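PDB 6TZ0: RNA-dependent RNA Polymerase from Bombyx mori cytoplasmic polyhedrosis virus, which catalyses RNA-templated RNA synthesis, making plus strands in fully conservative transcription and probably the complementary minus strands during genome replication. Local coordinates for residues K250-S255 against A301-L306; W256-L261 against S294-L299; F234-K239 against L306-F311; D240-E245 against T339-F344. All coordinates share one frame; numbering follows the deposited sequence.

Overall arrangement
All four contacts lie on the same side of the polymerase's centre. Contacts 1 and 2 share helix 295-306. Contact 3 follows where that chain turns into helix 309-320, and it shares L306 with contact 1. Contacts 3 and 4 touch, and helix 242-248 follows helix 224-237 in the chain. Contacts 2 and 4 are buried, contact 1 is partly buried, and contact 3 is at the surface. The chemistry differs from one contact to the next. Contact 1 is aliphatic, with I252 against a helix. Contact 2 lays a glutamate over a phenylalanine ring. Contact 3 stacks two aromatic rings. Contact 4 alone rests on a cross-segment hydrogen bond, made to a buried carboxylate.

Contact 1 of 4, residues K250-S255 against A301-L306; sequences KGIGRS and AKRAEL
I252 carries CG1 anti to its own carbonyl carbon (chi1 -65°), while K302 and R303 each send CG anti to the backbone N. The two branches of I252 therefore meet different residues of the helix. I252 CD1 lies 3.7 Å from K302 CG, where the two side chains cross at about a right angle. The same methyl, I252 CD1, is 3.9 Å from CG of L306, one turn further along. The other branch reaches the helix backbone, with I252 CG2 3.8 Å from CA of R303. K302 bends beyond CG, and its ammonium end leads away from I252. R303 slides past I252 in the opposite direction. The edge of its guanidinium faces I252 O, but too far off to bond. This contact seats the loop between helices 242-248 and 257-264 on the final turns of helix 295-306, in the N-terminal part of the polymerase. The loop is braced from within. R254 NH1 gives a 2.7 Å hydrogen bond to K250 O, at an angle of 146° and on a carbonyl lone pair. G251 O accepts both S255 N and S255 OG, from opposite faces of its plane. S255 OG is 3.1 Å from G251 O. R254 NH2 also forms a salt bridge with D483, in the central polymerase region. On the helix side, R303 reaches N312 and I315 of helix 309-320.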
# COMPACT_ATOMS: atom_id res chain seq x y z
N LYS A 250 21.67 -13.39 6.39
CA LYS A 250 21.25 -13.08 5.02
C LYS A 250 22.18 -12.07 4.35
O LYS A 250 22.36 -12.12 3.13
CB LYS A 250 19.79 -12.61 5.06
CG LYS A 250 19.10 -12.30 3.74
CD LYS A 250 19.10 -10.82 3.40
CE LYS A 250 18.38 -10.02 4.47
NZ LYS A 250 16.95 -10.41 4.58
N GLY A 251 22.78 -11.16 5.11
CA GLY A 251 23.62 -10.14 4.52
C GLY A 251 25.10 -10.45 4.56
O GLY A 251 25.86 -9.95 3.73
N ILE A 252 25.52 -11.26 5.53
CA ILE A 252 26.93 -11.64 5.66
C ILE A 252 27.35 -12.52 4.49
O ILE A 252 28.43 -12.34 3.92
CB ILE A 252 27.16 -12.34 7.01
CG1 ILE A 252 26.92 -11.37 8.16
CG2 ILE A 252 28.55 -12.91 7.12
CD1 ILE A 252 26.89 -12.07 9.49
N GLY A 253 26.49 -13.45 4.09
CA GLY A 253 26.78 -14.33 2.97
C GLY A 253 26.73 -13.70 1.60
O GLY A 253 26.98 -14.39 0.61
N ARG A 254 26.41 -12.41 1.51
CA ARG A 254 26.34 -11.70 0.25
C ARG A 254 27.37 -10.58 0.12
O ARG A 254 27.89 -10.37 -0.97
CB ARG A 254 24.95 -11.10 0.06
CG ARG A 254 23.85 -12.08 -0.30
CD ARG A 254 22.50 -11.38 -0.19
NE ARG A 254 21.39 -12.15 -0.73
CZ ARG A 254 20.70 -13.06 -0.06
NH1 ARG A 254 21.01 -13.34 1.19
NH2 ARG A 254 19.71 -13.70 -0.66
N SER A 255 27.69 -9.89 1.22
CA SER A 255 28.41 -8.62 1.18
C SER A 255 29.92 -8.78 0.98
O SER A 255 30.64 -7.78 1.05
CB SER A 255 28.14 -7.85 2.47
OG SER A 255 28.66 -8.53 3.60
N ALA A 301 35.65 -10.95 10.39
CA ALA A 301 35.49 -11.53 11.72
C ALA A 301 34.07 -12.03 11.95
O ALA A 301 33.86 -13.14 12.46
CB ALA A 301 35.87 -10.50 12.79
N LYS A 302 33.08 -11.24 11.53
CA LYS A 302 31.69 -11.64 11.68
C LYS A 302 31.35 -12.82 10.78
O LYS A 302 30.54 -13.68 11.15
CB LYS A 302 30.80 -10.44 11.36
CG LYS A 302 29.37 -10.57 11.77
CD LYS A 302 28.60 -9.32 11.37
CE LYS A 302 28.54 -8.30 12.50
NZ LYS A 302 29.80 -7.51 12.64
N ARG A 303 31.99 -12.90 9.61
CA ARG A 303 31.79 -14.01 8.70
C ARG A 303 32.38 -15.29 9.25
O ARG A 303 31.79 -16.37 9.11
CB ARG A 303 32.42 -13.67 7.35
CG ARG A 303 32.13 -14.65 6.26
CD ARG A 303 32.83 -14.27 4.96
NE ARG A 303 32.42 -12.96 4.47
CZ ARG A 303 33.25 -11.93 4.34
NH1 ARG A 303 34.53 -12.08 4.65
NH2 ARG A 303 32.81 -10.77 3.90
N ALA A 304 33.54 -15.20 9.89
CA ALA A 304 34.16 -16.38 10.47
C ALA A 304 33.41 -16.87 11.69
O ALA A 304 33.35 -18.08 11.93
CB ALA A 304 35.62 -16.10 10.82
N GLU A 305 32.84 -15.97 12.49
CA GLU A 305 32.14 -16.44 13.68
C GLU A 305 30.68 -16.80 13.44
O GLU A 305 30.10 -17.53 14.25
CB GLU A 305 32.23 -15.40 14.80
CG GLU A 305 31.53 -14.10 14.51
CD GLU A 305 31.69 -13.08 15.62
OE1 GLU A 305 32.33 -13.41 16.65
OE2 GLU A 305 31.20 -11.94 15.47
N LEU A 306 30.06 -16.32 12.36
CA LEU A 306 28.64 -16.58 12.13
C LEU A 306 28.35 -17.72 11.16
O LEU A 306 27.40 -18.47 11.38
CB LEU A 306 27.94 -15.31 11.63
CG LEU A 306 27.14 -14.46 12.61
CD1 LEU A 306 25.94 -15.24 13.05
CD2 LEU A 306 27.94 -14.06 13.82

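Contact 2 of 4, residues W256-L261 against S294-L299; sequences WYQEAL and STFISL
E259 lies flat over the ring of F296, and this is the tight part of the contact. E259 CB sits above the ring centre, 3.8 Å from the F296 centroid and only 7° off the normal, which makes a CH-pi contact. E259 CA closes on the far end of the ring, 3.6 Å from F296 CZ. E259 CG continues across the same face and is 3.8 Å from F296 CD2. The extended glutamate chain, with CG anti to the backbone N (chi1 -176°), runs back along the ring toward the phenylalanine backbone. Its carboxylate plane stays within 8° of the ring plane. The charge has a partner beyond the ring: OE2 forms a salt bridge with R300, on the next turn of the helix that carries F296. Helix 257-264 is thus joined to the first turn of helix 295-306, within the N-terminal part of the polymerase. The Q258 side of the contact is looser. Q258 CG comes only to 4.4 Å of F296 CZ, and the Q258 backbone meets the ring obliquely. The Q258 amide points on toward the palm, where NE2 makes a weak hydrogen bond to L715 O. Strand 711-716 shares a sheet with 541-548. The side chain of Q258 is about 12 Å from that of D547, which binds magnesium in another structure of this protein; none is bound to this chain here. I297 points away from helix 257-264, and I297 and S298 are exposed. W256, by contrast, is buried against helices 309-320 and 325-339.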
# COMPACT_ATOMS: atom_id res chain seq x y z
N TRP A 256 30.42 -9.99 0.73
CA TRP A 256 31.83 -10.23 0.47
C TRP A 256 32.28 -9.79 -0.91
O TRP A 256 33.49 -9.72 -1.16
CB TRP A 256 32.12 -11.73 0.64
CG TRP A 256 31.25 -12.57 -0.25
CD1 TRP A 256 30.03 -13.07 0.05
CD2 TRP A 256 31.52 -12.96 -1.60
NE1 TRP A 256 29.52 -13.75 -1.02
CE2 TRP A 256 30.42 -13.70 -2.05
CE3 TRP A 256 32.59 -12.75 -2.47
CZ2 TRP A 256 30.36 -14.23 -3.32
CZ3 TRP A 256 32.53 -13.28 -3.74
CH2 TRP A 256 31.42 -14.01 -4.15
N TYR A 257 31.34 -9.50 -1.83
CA TYR A 257 31.70 -9.32 -3.23
C TYR A 257 32.47 -8.04 -3.46
O TYR A 257 33.24 -7.95 -4.42
CB TYR A 257 30.45 -9.35 -4.12
CG TYR A 257 29.59 -8.11 -4.07
CD1 TYR A 257 28.67 -7.92 -3.06
CD2 TYR A 257 29.65 -7.16 -5.09
CE1 TYR A 257 27.87 -6.80 -3.02
CE2 TYR A 257 28.86 -6.04 -5.06
CZ TYR A 257 27.97 -5.87 -4.02
OH TYR A 257 27.17 -4.75 -3.99
N GLN A 258 32.30 -7.06 -2.58
CA GLN A 258 33.05 -5.82 -2.67
C GLN A 258 34.52 -6.06 -2.36
O GLN A 258 35.40 -5.53 -3.06
CB GLN A 258 32.43 -4.80 -1.73
CG GLN A 258 32.91 -3.39 -1.89
CD GLN A 258 32.12 -2.45 -1.02
OE1 GLN A 258 31.29 -2.88 -0.23
NE2 GLN A 258 32.34 -1.17 -1.19
N GLU A 259 34.81 -6.89 -1.36
CA GLU A 259 36.20 -7.27 -1.08
C GLU A 259 36.78 -8.14 -2.18
O GLU A 259 37.97 -8.00 -2.52
CB GLU A 259 36.27 -7.99 0.26
CG GLU A 259 37.67 -8.34 0.70
CD GLU A 259 37.69 -9.04 2.03
OE1 GLU A 259 36.61 -9.23 2.61
OE2 GLU A 259 38.79 -9.42 2.48
N ALA A 260 35.97 -9.03 -2.75
CA ALA A 260 36.44 -9.86 -3.87
C ALA A 260 36.80 -9.01 -5.08
O ALA A 260 37.86 -9.19 -5.70
CB ALA A 260 35.39 -10.89 -4.23
N LEU A 261 35.95 -8.04 -5.41
CA LEU A 261 36.19 -7.16 -6.54
C LEU A 261 37.32 -6.19 -6.27
O LEU A 261 37.99 -5.75 -7.21
CB LEU A 261 34.90 -6.42 -6.88
CG LEU A 261 34.75 -5.72 -8.22
CD1 LEU A 261 34.72 -6.73 -9.35
CD2 LEU A 261 33.48 -4.93 -8.20
N SER A 294 38.36 -0.54 5.65
CA SER A 294 38.29 -0.71 7.09
C SER A 294 37.09 -1.55 7.51
O SER A 294 37.12 -2.17 8.57
CB SER A 294 38.23 0.66 7.77
OG SER A 294 37.05 1.35 7.42
N THR A 295 36.05 -1.59 6.68
CA THR A 295 34.88 -2.42 6.97
C THR A 295 35.15 -3.90 6.73
O THR A 295 34.42 -4.75 7.26
CB THR A 295 33.70 -1.96 6.11
OG1 THR A 295 34.02 -2.16 4.73
CG2 THR A 295 33.44 -0.50 6.33
N PHE A 296 36.20 -4.21 5.96
CA PHE A 296 36.49 -5.59 5.61
C PHE A 296 36.91 -6.40 6.82
O PHE A 296 36.64 -7.60 6.87
CB PHE A 296 37.59 -5.65 4.54
CG PHE A 296 37.17 -5.13 3.18
CD1 PHE A 296 35.84 -4.89 2.88
CD2 PHE A 296 38.12 -4.89 2.21
CE1 PHE A 296 35.47 -4.41 1.64
CE2 PHE A 296 37.76 -4.41 0.96
CZ PHE A 296 36.43 -4.16 0.69
N ILE A 297 37.53 -5.76 7.82
CA ILE A 297 37.96 -6.47 9.03
C ILE A 297 36.76 -6.97 9.83
O ILE A 297 36.71 -8.14 10.24
CB ILE A 297 38.85 -5.54 9.88
CG1 ILE A 297 40.16 -5.26 9.14
CG2 ILE A 297 39.11 -6.12 11.25
CD1 ILE A 297 40.99 -4.18 9.77
N SER A 298 35.78 -6.09 10.04
CA SER A 298 34.57 -6.47 10.76
C SER A 298 33.77 -7.51 9.98
O SER A 298 33.23 -8.45 10.58
CB SER A 298 33.73 -5.23 11.03
OG SER A 298 32.52 -5.58 11.69
N LEU A 299 33.73 -7.39 8.65
CA LEU A 299 33.02 -8.39 7.86
C LEU A 299 33.71 -9.75 7.88
O LEU A 299 33.03 -10.78 7.95
CB LEU A 299 32.82 -7.89 6.43
CG LEU A 299 31.51 -7.16 6.11
CD1 LEU A 299 31.36 -5.85 6.84
CD2 LEU A 299 31.42 -6.93 4.62

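Contact 3 of 4, residues F234-K239 against L306-F311; sequences FLHCAK and LLYPEF
The backbones approach most closely at H236 and Y308, with CA atoms 7.3 Å apart, where the last turn of helix 224-237 faces the short break between helices 295-306 and 309-320. Both residues set CG anti to the backbone N, with chi1 174° for H236 and 178° for Y308. This sends the two rings out to meet each other in an offset stack. The H236 and Y308 centroids are 4.4 Å apart and the planes are tilted by 25°. The overlap is partial. Y308 CD1 stands over the centre of the imidazole, 3.4 Å from H236 CG. Y308 CB lies over the same imidazole face, 3.5 Å from H236 CD2. In return, H236 CB lies over the tyrosine face, 4.0 Å from the Y308 centroid, as a CH-pi contact. Y308 is the N-cap residue of helix 309-320, and L307 before it has already left helical angles. The stack therefore ties the short break between helices 295-306 and 309-320 to the end of helix 224-237. On the opposite face of the Y308 ring, toward its rim, lies the backbone N of E310. A second ring pair lies three residues away on each side, F311 stacked on H233. F311 is buried and also touches helix 325-339, whereas H236 and Y308 are partly exposed at the surface.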
# COMPACT_ATOMS: atom_id res chain seq x y z
N PHE A 234 21.52 -25.19 3.83
CA PHE A 234 20.11 -25.05 4.20
C PHE A 234 19.73 -25.99 5.33
O PHE A 234 18.99 -25.60 6.24
CB PHE A 234 19.18 -25.28 3.00
CG PHE A 234 19.22 -24.19 1.97
CD1 PHE A 234 18.91 -22.88 2.30
CD2 PHE A 234 19.43 -24.49 0.63
CE1 PHE A 234 18.91 -21.89 1.35
CE2 PHE A 234 19.43 -23.50 -0.33
CZ PHE A 234 19.16 -22.20 0.03
N LEU A 235 20.26 -27.22 5.33
CA LEU A 235 19.99 -28.12 6.45
C LEU A 235 20.68 -27.66 7.73
O LEU A 235 20.14 -27.85 8.83
CB LEU A 235 20.41 -29.54 6.07
CG LEU A 235 19.56 -30.09 4.93
CD1 LEU A 235 20.10 -31.40 4.42
CD2 LEU A 235 18.11 -30.25 5.37
N HIS A 236 21.86 -27.03 7.61
CA HIS A 236 22.50 -26.44 8.78
C HIS A 236 21.67 -25.30 9.36
O HIS A 236 21.60 -25.13 10.58
CB HIS A 236 23.89 -25.92 8.44
CG HIS A 236 24.53 -25.17 9.56
ND1 HIS A 236 25.06 -25.80 10.66
CD2 HIS A 236 24.68 -23.84 9.77
CE1 HIS A 236 25.53 -24.89 11.50
NE2 HIS A 236 25.32 -23.70 10.98
N CYS A 237 21.04 -24.50 8.50
CA CYS A 237 20.18 -23.44 9.02
C CYS A 237 18.90 -24.00 9.61
O CYS A 237 18.34 -23.42 10.54
CB CYS A 237 19.86 -22.43 7.92
SG CYS A 237 21.30 -21.51 7.34
N ALA A 238 18.45 -25.14 9.11
CA ALA A 238 17.26 -25.80 9.65
C ALA A 238 17.54 -26.64 10.88
O ALA A 238 16.60 -27.25 11.41
CB ALA A 238 16.63 -26.69 8.59
N LYS A 239 18.80 -26.72 11.32
CA LYS A 239 19.16 -27.50 12.51
C LYS A 239 18.42 -27.03 13.77
O LYS A 239 18.05 -27.85 14.61
CB LYS A 239 20.67 -27.42 12.71
CG LYS A 239 21.22 -28.29 13.80
CD LYS A 239 22.73 -28.13 13.89
CE LYS A 239 23.40 -28.80 12.71
NZ LYS A 239 24.88 -28.77 12.83
N LEU A 306 30.06 -16.32 12.36
CA LEU A 306 28.64 -16.58 12.13
C LEU A 306 28.35 -17.72 11.16
O LEU A 306 27.40 -18.47 11.38
CB LEU A 306 27.94 -15.31 11.63
CG LEU A 306 27.14 -14.46 12.61
CD1 LEU A 306 25.94 -15.24 13.05
CD2 LEU A 306 27.94 -14.06 13.82
N LEU A 307 29.11 -17.86 10.09
CA LEU A 307 28.65 -18.74 9.02
C LEU A 307 29.07 -20.19 9.23
O LEU A 307 30.00 -20.51 9.97
CB LEU A 307 29.15 -18.26 7.66
CG LEU A 307 28.50 -16.99 7.13
CD1 LEU A 307 29.12 -16.65 5.81
CD2 LEU A 307 27.02 -17.20 6.95
N TYR A 308 28.33 -21.07 8.57
CA TYR A 308 28.67 -22.47 8.47
C TYR A 308 29.98 -22.62 7.69
O TYR A 308 30.10 -22.07 6.59
CB TYR A 308 27.52 -23.20 7.78
CG TYR A 308 27.67 -24.67 7.53
CD1 TYR A 308 27.77 -25.57 8.59
CD2 TYR A 308 27.62 -25.18 6.25
CE1 TYR A 308 27.88 -26.92 8.36
CE2 TYR A 308 27.71 -26.53 6.01
CZ TYR A 308 27.84 -27.39 7.06
OH TYR A 308 27.94 -28.74 6.81
N PRO A 309 30.97 -23.34 8.23
CA PRO A 309 32.34 -23.25 7.68
C PRO A 309 32.53 -23.85 6.30
O PRO A 309 33.52 -23.52 5.65
CB PRO A 309 33.18 -23.98 8.73
CG PRO A 309 32.24 -24.86 9.43
CD PRO A 309 30.94 -24.14 9.46
N GLU A 310 31.62 -24.69 5.82
CA GLU A 310 31.69 -25.10 4.42
C GLU A 310 31.32 -23.95 3.49
O GLU A 310 31.99 -23.70 2.48
CB GLU A 310 30.77 -26.30 4.17
CG GLU A 310 30.84 -26.87 2.77
CD GLU A 310 29.87 -28.02 2.57
OE1 GLU A 310 29.09 -28.31 3.49
OE2 GLU A 310 29.89 -28.63 1.48
N PHE A 311 30.28 -23.20 3.85
CA PHE A 311 29.88 -22.03 3.08
C PHE A 311 30.89 -20.90 3.25
O PHE A 311 31.18 -20.17 2.29
CB PHE A 311 28.48 -21.61 3.51
CG PHE A 311 27.94 -20.44 2.77
CD1 PHE A 311 27.69 -20.52 1.42
CD2 PHE A 311 27.62 -19.27 3.44
CE1 PHE A 311 27.18 -19.44 0.73
CE2 PHE A 311 27.11 -18.20 2.77
CZ PHE A 311 26.89 -18.28 1.41

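Contact 4 of 4, residues D240-E245 against T339-F344; sequences DSYIDE and TNDGTF
OD2 of D341 is gripped by two groups: the hydroxyl of Y242 and the ammonium of K246. The tyrosine is the donor in its bond, with Y242 OH 2.8 Å from D341 OD2. It arrives from above the carboxylate plane, 71° out of it. The carboxylate stands almost perpendicular to the ring, at 89°. Seen from the tyrosine, OD2 lies at the ring edge, near the ring plane. The other oxygen of D341, OD1, is 3.3 Å from Y242 OH at a poor angle, and its own hydrogen bond comes from T209 OG1. Y242 holds CG anti to its backbone N (chi1 179°), which carries the phenol away from helix 242-248 to the loop that follows helix 325-339. The Y242 ring packs against F206, F234 and C237. D341 thereby joins three elements: helix 242-248 through Y242 and K246, helix 206-218 through T209, and its own loop. The loop turns just here. N340 OD1 lies 3.3 Å from G342 N in a weak bond, and G342 has a positive phi. At the start of helix 242-248, S241 OG donates to OD2 of D244 at 3.0 Å. Both Y242 and D341 are buried. With a lysine and two hydroxyls around it, the D341 carboxylate is probably kept ionised despite its burial, and the bond to Y242 would be strengthened by that charge.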
# COMPACT_ATOMS: atom_id res chain seq x y z
N ASP A 240 18.19 -25.73 13.92
CA ASP A 240 17.39 -25.22 15.03
C ASP A 240 16.11 -24.55 14.57
O ASP A 240 15.02 -24.97 14.96
CB ASP A 240 18.23 -24.24 15.86
CG ASP A 240 17.59 -23.85 17.18
OD1 ASP A 240 16.52 -24.38 17.55
OD2 ASP A 240 18.16 -22.99 17.87
N SER A 241 16.21 -23.51 13.75
CA SER A 241 15.04 -22.82 13.23
C SER A 241 15.44 -22.25 11.88
O SER A 241 16.37 -21.44 11.81
CB SER A 241 14.58 -21.71 14.17
OG SER A 241 13.46 -21.03 13.64
N TYR A 242 14.75 -22.69 10.83
CA TYR A 242 15.25 -22.50 9.48
C TYR A 242 15.13 -21.05 9.03
O TYR A 242 16.10 -20.46 8.54
CB TYR A 242 14.51 -23.46 8.55
CG TYR A 242 14.86 -23.41 7.10
CD1 TYR A 242 16.16 -23.64 6.67
CD2 TYR A 242 13.88 -23.24 6.14
CE1 TYR A 242 16.48 -23.63 5.34
CE2 TYR A 242 14.19 -23.24 4.80
CZ TYR A 242 15.49 -23.43 4.41
OH TYR A 242 15.81 -23.43 3.07
N ILE A 243 13.96 -20.44 9.23
CA ILE A 243 13.72 -19.09 8.75
C ILE A 243 14.50 -18.07 9.57
O ILE A 243 15.03 -17.10 9.02
CB ILE A 243 12.21 -18.80 8.75
CG1 ILE A 243 11.46 -19.87 7.97
CG2 ILE A 243 11.93 -17.47 8.15
CD1 ILE A 243 11.84 -19.97 6.52
N ASP A 244 14.61 -18.29 10.88
CA ASP A 244 15.34 -17.37 11.74
C ASP A 244 16.83 -17.36 11.42
O ASP A 244 17.45 -16.30 11.35
CB ASP A 244 15.14 -17.75 13.21
CG ASP A 244 13.75 -17.45 13.69
OD1 ASP A 244 13.15 -16.48 13.20
OD2 ASP A 244 13.25 -18.18 14.56
N GLU A 245 17.40 -18.54 11.18
CA GLU A 245 18.82 -18.60 10.83
C GLU A 245 19.07 -18.09 9.43
O GLU A 245 20.13 -17.52 9.17
CB GLU A 245 19.35 -20.01 11.01
CG GLU A 245 19.47 -20.42 12.45
CD GLU A 245 20.53 -19.62 13.19
OE1 GLU A 245 21.55 -19.27 12.56
OE2 GLU A 245 20.33 -19.33 14.38
N THR A 339 22.02 -18.62 -0.36
CA THR A 339 21.42 -18.02 0.83
C THR A 339 19.92 -17.77 0.70
O THR A 339 19.22 -17.84 1.71
CB THR A 339 22.12 -16.70 1.17
OG1 THR A 339 22.15 -15.85 0.02
CG2 THR A 339 23.54 -16.94 1.65
N ASN A 340 19.42 -17.49 -0.49
CA ASN A 340 17.99 -17.30 -0.68
C ASN A 340 17.35 -18.63 -1.05
O ASN A 340 17.94 -19.46 -1.74
CB ASN A 340 17.70 -16.25 -1.75
CG ASN A 340 16.24 -15.81 -1.77
OD1 ASN A 340 15.42 -16.27 -0.98
ND2 ASN A 340 15.91 -14.91 -2.69
N ASP A 341 16.11 -18.80 -0.60
CA ASP A 341 15.40 -20.07 -0.69
C ASP A 341 14.33 -20.09 -1.77
O ASP A 341 13.98 -21.17 -2.25
CB ASP A 341 14.73 -20.37 0.65
CG ASP A 341 14.38 -21.82 0.83
OD1 ASP A 341 14.78 -22.65 -0.01
OD2 ASP A 341 13.68 -22.12 1.81
N GLY A 342 13.79 -18.94 -2.14
CA GLY A 342 12.71 -18.88 -3.09
C GLY A 342 11.33 -18.87 -2.46
O GLY A 342 10.44 -18.21 -3.00
N THR A 343 11.14 -19.56 -1.34
CA THR A 343 9.83 -19.62 -0.71
C THR A 343 9.47 -18.28 -0.09
O THR A 343 10.33 -17.49 0.30
CB THR A 343 9.80 -20.69 0.38
OG1 THR A 343 10.70 -20.32 1.44
CG2 THR A 343 10.24 -22.00 -0.18
N PHE A 344 8.17 -18.02 0.01
CA PHE A 344 7.73 -16.82 0.70
C PHE A 344 7.68 -17.11 2.19
O PHE A 344 7.15 -18.14 2.62
CB PHE A 344 6.37 -16.34 0.21
CG PHE A 344 6.37 -15.74 -1.18
CD1 PHE A 344 7.53 -15.61 -1.93
CD2 PHE A 344 5.21 -15.21 -1.69
CE1 PHE A 344 7.50 -15.05 -3.19
CE2 PHE A 344 5.18 -14.63 -2.94
CZ PHE A 344 6.32 -14.55 -3.69